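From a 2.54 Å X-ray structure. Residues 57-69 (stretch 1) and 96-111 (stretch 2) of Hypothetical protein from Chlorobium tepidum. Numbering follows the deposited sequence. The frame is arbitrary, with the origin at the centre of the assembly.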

# COMPACT_ATOMS: atom_id res chain seq x y z
N ALA A 57 2.99 4.56 7.11
CA ALA A 57 2.25 4.62 5.85
C ALA A 57 2.78 3.61 4.84
O ALA A 57 2.01 2.94 4.16
CB ALA A 57 2.30 6.02 5.27
N PHE A 58 4.10 3.52 4.75
CA PHE A 58 4.75 2.60 3.83
C PHE A 58 4.42 1.16 4.22
O PHE A 58 4.13 0.33 3.36
CB PHE A 58 6.27 2.82 3.85
CG PHE A 58 6.73 4.08 3.15
CD1 PHE A 58 5.93 5.22 3.04
CD2 PHE A 58 8.04 4.15 2.68
CE1 PHE A 58 6.40 6.37 2.42
CE2 PHE A 58 8.51 5.30 2.06
CZ PHE A 58 7.69 6.41 1.93
N CYS A 59 4.46 0.87 5.52
CA CYS A 59 4.14 -0.46 6.03
C CYS A 59 2.68 -0.83 5.74
O CYS A 59 2.40 -1.96 5.33
CB CYS A 59 4.40 -0.55 7.54
SG CYS A 59 6.13 -0.39 8.02
N HIS A 60 1.77 0.12 5.97
CA HIS A 60 0.34 -0.11 5.70
C HIS A 60 0.04 -0.32 4.21
O HIS A 60 -0.86 -1.09 3.86
CB HIS A 60 -0.52 1.03 6.24
CG HIS A 60 -0.76 0.98 7.72
ND1 HIS A 60 -0.24 1.90 8.59
CD2 HIS A 60 -1.47 0.10 8.47
CE1 HIS A 60 -0.62 1.61 9.82
NE2 HIS A 60 -1.37 0.52 9.78
N ALA A 61 0.76 0.38 3.34
CA ALA A 61 0.59 0.21 1.90
C ALA A 61 0.99 -1.20 1.52
O ALA A 61 0.24 -1.90 0.82
CB ALA A 61 1.44 1.21 1.14
N GLY A 62 2.17 -1.62 1.98
CA GLY A 62 2.67 -2.96 1.72
C GLY A 62 1.74 -4.02 2.30
O GLY A 62 1.46 -5.02 1.65
N LEU A 63 1.26 -3.78 3.52
CA LEU A 63 0.35 -4.72 4.18
C LEU A 63 -0.95 -4.87 3.41
O LEU A 63 -1.47 -5.97 3.26
CB LEU A 63 0.08 -4.28 5.62
CG LEU A 63 -0.87 -5.13 6.48
CD1 LEU A 63 -0.46 -6.60 6.53
CD2 LEU A 63 -0.95 -4.57 7.88
N ALA A 64 -1.48 -3.75 2.91
CA ALA A 64 -2.72 -3.75 2.14
C ALA A 64 -2.57 -4.57 0.86
O ALA A 64 -3.47 -5.32 0.49
CB ALA A 64 -3.14 -2.33 1.81
N GLU A 65 -1.43 -4.41 0.19
CA GLU A 65 -1.15 -5.18 -1.03
C GLU A 65 -1.10 -6.67 -0.74
O GLU A 65 -1.63 -7.48 -1.51
CB GLU A 65 0.17 -4.73 -1.68
CG GLU A 65 0.57 -5.55 -2.92
CD GLU A 65 1.88 -5.09 -3.58
OE1 GLU A 65 2.39 -3.98 -3.26
OE2 GLU A 65 2.38 -5.86 -4.44
N ALA A 66 -0.44 -7.05 0.35
CA ALA A 66 -0.32 -8.45 0.74
C ALA A 66 -1.68 -9.06 1.07
O ALA A 66 -2.01 -10.15 0.61
CB ALA A 66 0.62 -8.60 1.92
N LEU A 67 -2.46 -8.35 1.88
CA LEU A 67 -3.78 -8.81 2.29
C LEU A 67 -4.74 -8.91 1.10
O LEU A 67 -5.60 -9.80 1.07
CB LEU A 67 -4.35 -7.89 3.36
CG LEU A 67 -3.62 -7.95 4.71
CD1 LEU A 67 -4.03 -6.79 5.60
CD2 LEU A 67 -3.85 -9.28 5.41
N ALA A 68 -4.60 -8.00 0.14
CA ALA A 68 -5.41 -8.04 -1.07
C ALA A 68 -5.05 -9.30 -1.85
O ALA A 68 -5.94 -9.98 -2.38
CB ALA A 68 -5.14 -6.80 -1.93
N GLY A 69 -3.76 -9.60 -1.91
CA GLY A 69 -3.25 -10.80 -2.58
C GLY A 69 -3.80 -12.08 -1.97
O GLY A 69 -4.10 -13.04 -2.69
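Stretch 2 96-111: DEGKLWISAVYSRALA

A single water joins the two helices where no direct hydrogen bond does: water 1 donates to Ala 61 O at 2.7 Å and is hydrogen-bonded to Ser 103 OG at 2.8 Å and to Ser 107 OG at 2.6 Å. Ala 61 O also accepts the helical bond from Glu 65 N (3.1 Å), so the water adds a second partner to a carbonyl already used by its own helix. Stretch 2 is helical over most of its length, its i to i+4 bonds running on to Ala 111 N, which donates to Ser 107 O at 2.9 Å. It runs in the same general direction as the helix of stretch 1, crossing it at 38° with an axial closest approach of 8.9 Å. The backbones come closest in register at Ala 61 and Ala 104, whose CA atoms are 5.1 Å apart, and at Glu 65 and Ser 107, with CA atoms 5.6 Å apart.

Near the start of stretch 2, Leu 100 (chi1 m, chi2 t) points toward stretch 1 and lays its CD1 over one face of the Phe 58 ring, 3.7 Å from the centroid and 21° off the normal, a CH-pi contact. Glu 97 CG approaches Phe 58 CE1 obliquely at 3.9 Å. One turn along, Ala 61 CB packs against Leu 100 CB at 4.2 Å and lies 3.9 Å from Leu 100 O. Ser 107 (chi1 m) then fits against Ala 64, their CB atoms 3.8 Å apart; its OG lies 3.5 Å from Glu 65 N, but the poor angle rules out a hydrogen bond. Glu 65, extended through chi1 and chi2 (both t), brings OE1 to 3.7 Å from Ser 103 OG. Farther along, Ala 68 CB meets Leu 110 CD1 at 4.3 Å. The whole contact buries 452 Å², both sides summed.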

# COMPACT_ATOMS: atom_id res chain seq x y z
N ASP A 96 9.42 8.95 -5.08
CA ASP A 96 9.30 7.49 -4.97
C ASP A 96 8.09 7.08 -4.14
O ASP A 96 7.42 6.10 -4.45
CB ASP A 96 10.57 6.84 -4.40
CG ASP A 96 11.62 6.62 -5.46
OD1 ASP A 96 11.81 7.50 -6.33
OD2 ASP A 96 12.27 5.56 -5.41
N GLU A 97 7.84 7.86 -3.09
CA GLU A 97 6.67 7.76 -2.22
C GLU A 97 5.36 7.55 -3.02
O GLU A 97 4.50 6.76 -2.62
CB GLU A 97 6.58 9.07 -1.42
CG GLU A 97 5.59 9.12 -0.27
CD GLU A 97 5.54 10.49 0.42
OE1 GLU A 97 5.26 11.50 -0.27
OE2 GLU A 97 5.76 10.56 1.65
N GLY A 98 5.23 8.25 -4.14
CA GLY A 98 4.06 8.18 -5.02
C GLY A 98 3.69 6.79 -5.51
O GLY A 98 2.52 6.50 -5.74
N LYS A 99 4.69 5.93 -5.68
CA LYS A 99 4.45 4.55 -6.10
C LYS A 99 3.64 3.79 -5.04
O LYS A 99 2.76 3.00 -5.36
CB LYS A 99 5.77 3.82 -6.39
CG LYS A 99 6.51 4.41 -7.58
CD LYS A 99 7.74 3.61 -7.95
CE LYS A 99 8.85 3.68 -6.92
NZ LYS A 99 10.03 2.88 -7.38
N LEU A 100 3.94 4.05 -3.77
CA LEU A 100 3.20 3.43 -2.67
C LEU A 100 1.81 4.06 -2.50
O LEU A 100 0.88 3.39 -2.06
CB LEU A 100 3.99 3.48 -1.36
CG LEU A 100 5.27 2.63 -1.32
CD1 LEU A 100 6.06 2.86 -0.04
CD2 LEU A 100 4.95 1.15 -1.49
N TRP A 101 1.66 5.34 -2.85
CA TRP A 101 0.37 6.01 -2.78
C TRP A 101 -0.56 5.30 -3.77
O TRP A 101 -1.65 4.86 -3.40
CB TRP A 101 0.49 7.48 -3.19
CG TRP A 101 -0.70 8.36 -2.90
CD1 TRP A 101 -1.98 7.97 -2.58
CD2 TRP A 101 -0.75 9.79 -3.03
NE1 TRP A 101 -2.79 9.07 -2.43
CE2 TRP A 101 -2.07 10.20 -2.71
CE3 TRP A 101 0.20 10.77 -3.35
CZ2 TRP A 101 -2.45 11.53 -2.71
CZ3 TRP A 101 -0.19 12.10 -3.34
CH2 TRP A 101 -1.51 12.46 -3.03
N ILE A 102 -0.11 5.18 -5.02
CA ILE A 102 -0.88 4.53 -6.08
C ILE A 102 -1.23 3.10 -5.68
O ILE A 102 -2.36 2.65 -5.89
CB ILE A 102 -0.12 4.56 -7.44
CG1 ILE A 102 -0.02 5.99 -7.96
CG2 ILE A 102 -0.83 3.68 -8.49
CD1 ILE A 102 0.84 6.16 -9.19
N SER A 103 -0.27 2.40 -5.10
CA SER A 103 -0.48 1.03 -4.62
C SER A 103 -1.63 0.95 -3.61
O SER A 103 -2.47 0.06 -3.70
CB SER A 103 0.82 0.51 -3.98
OG SER A 103 0.62 -0.75 -3.35
N ALA A 104 -1.64 1.87 -2.66
CA ALA A 104 -2.68 1.90 -1.63
C ALA A 104 -4.07 2.16 -2.21
O ALA A 104 -5.05 1.57 -1.75
CB ALA A 104 -2.35 2.95 -0.58
N VAL A 105 -4.15 3.04 -3.20
CA VAL A 105 -5.42 3.35 -3.86
C VAL A 105 -5.90 2.12 -4.62
O VAL A 105 -7.09 1.80 -4.61
CB VAL A 105 -5.27 4.58 -4.80
CG1 VAL A 105 -6.56 4.87 -5.56
CG2 VAL A 105 -4.89 5.81 -4.01
N TYR A 106 -4.97 1.42 -5.27
CA TYR A 106 -5.28 0.21 -6.02
C TYR A 106 -5.74 -0.89 -5.07
O TYR A 106 -6.74 -1.56 -5.36
CB TYR A 106 -4.04 -0.23 -6.80
CG TYR A 106 -4.24 -1.45 -7.66
CD1 TYR A 106 -5.10 -1.42 -8.76
CD2 TYR A 106 -3.53 -2.62 -7.41
CE1 TYR A 106 -5.26 -2.54 -9.56
CE2 TYR A 106 -3.69 -3.73 -8.21
CZ TYR A 106 -4.56 -3.68 -9.28
OH TYR A 106 -4.70 -4.80 -10.08
N SER A 107 -5.04 -1.07 -3.96
CA SER A 107 -5.44 -2.05 -2.95
C SER A 107 -6.85 -1.77 -2.43
O SER A 107 -7.65 -2.69 -2.23
CB SER A 107 -4.46 -2.05 -1.76
OG SER A 107 -3.17 -2.52 -2.13
N ARG A 108 -7.16 -0.49 -2.21
CA ARG A 108 -8.47 -0.09 -1.73
C ARG A 108 -9.55 -0.46 -2.74
O ARG A 108 -10.62 -0.93 -2.36
CB ARG A 108 -8.52 1.41 -1.44
CG ARG A 108 -9.85 1.85 -0.85
CD ARG A 108 -9.77 3.21 -0.21
NE ARG A 108 -10.95 3.44 0.61
CZ ARG A 108 -12.10 3.92 0.17
NH1 ARG A 108 -12.29 4.23 -1.10
NH2 ARG A 108 -13.10 4.08 1.03
N ALA A 109 -9.27 -0.23 -4.02
CA ALA A 109 -10.21 -0.57 -5.08
C ALA A 109 -10.47 -2.08 -5.11
O ALA A 109 -11.62 -2.51 -5.17
CB ALA A 109 -9.69 -0.10 -6.42
N LEU A 110 -9.39 -2.87 -5.05
CA LEU A 110 -9.51 -4.33 -5.04
C LEU A 110 -10.27 -4.83 -3.82
O LEU A 110 -11.05 -5.77 -3.92
CB LEU A 110 -8.13 -5.00 -5.05
CG LEU A 110 -7.22 -4.85 -6.27
CD1 LEU A 110 -5.87 -5.52 -6.00
CD2 LEU A 110 -7.86 -5.41 -7.53
N ALA A 111 -10.03 -4.20 -2.67
CA ALA A 111 -10.69 -4.58 -1.43
C ALA A 111 -12.19 -4.29 -1.48
O ALA A 111 -13.00 -5.15 -1.15
CB ALA A 111 -10.06 -3.87 -0.24
O HOH W 1 -1.16 -1.04 -1.26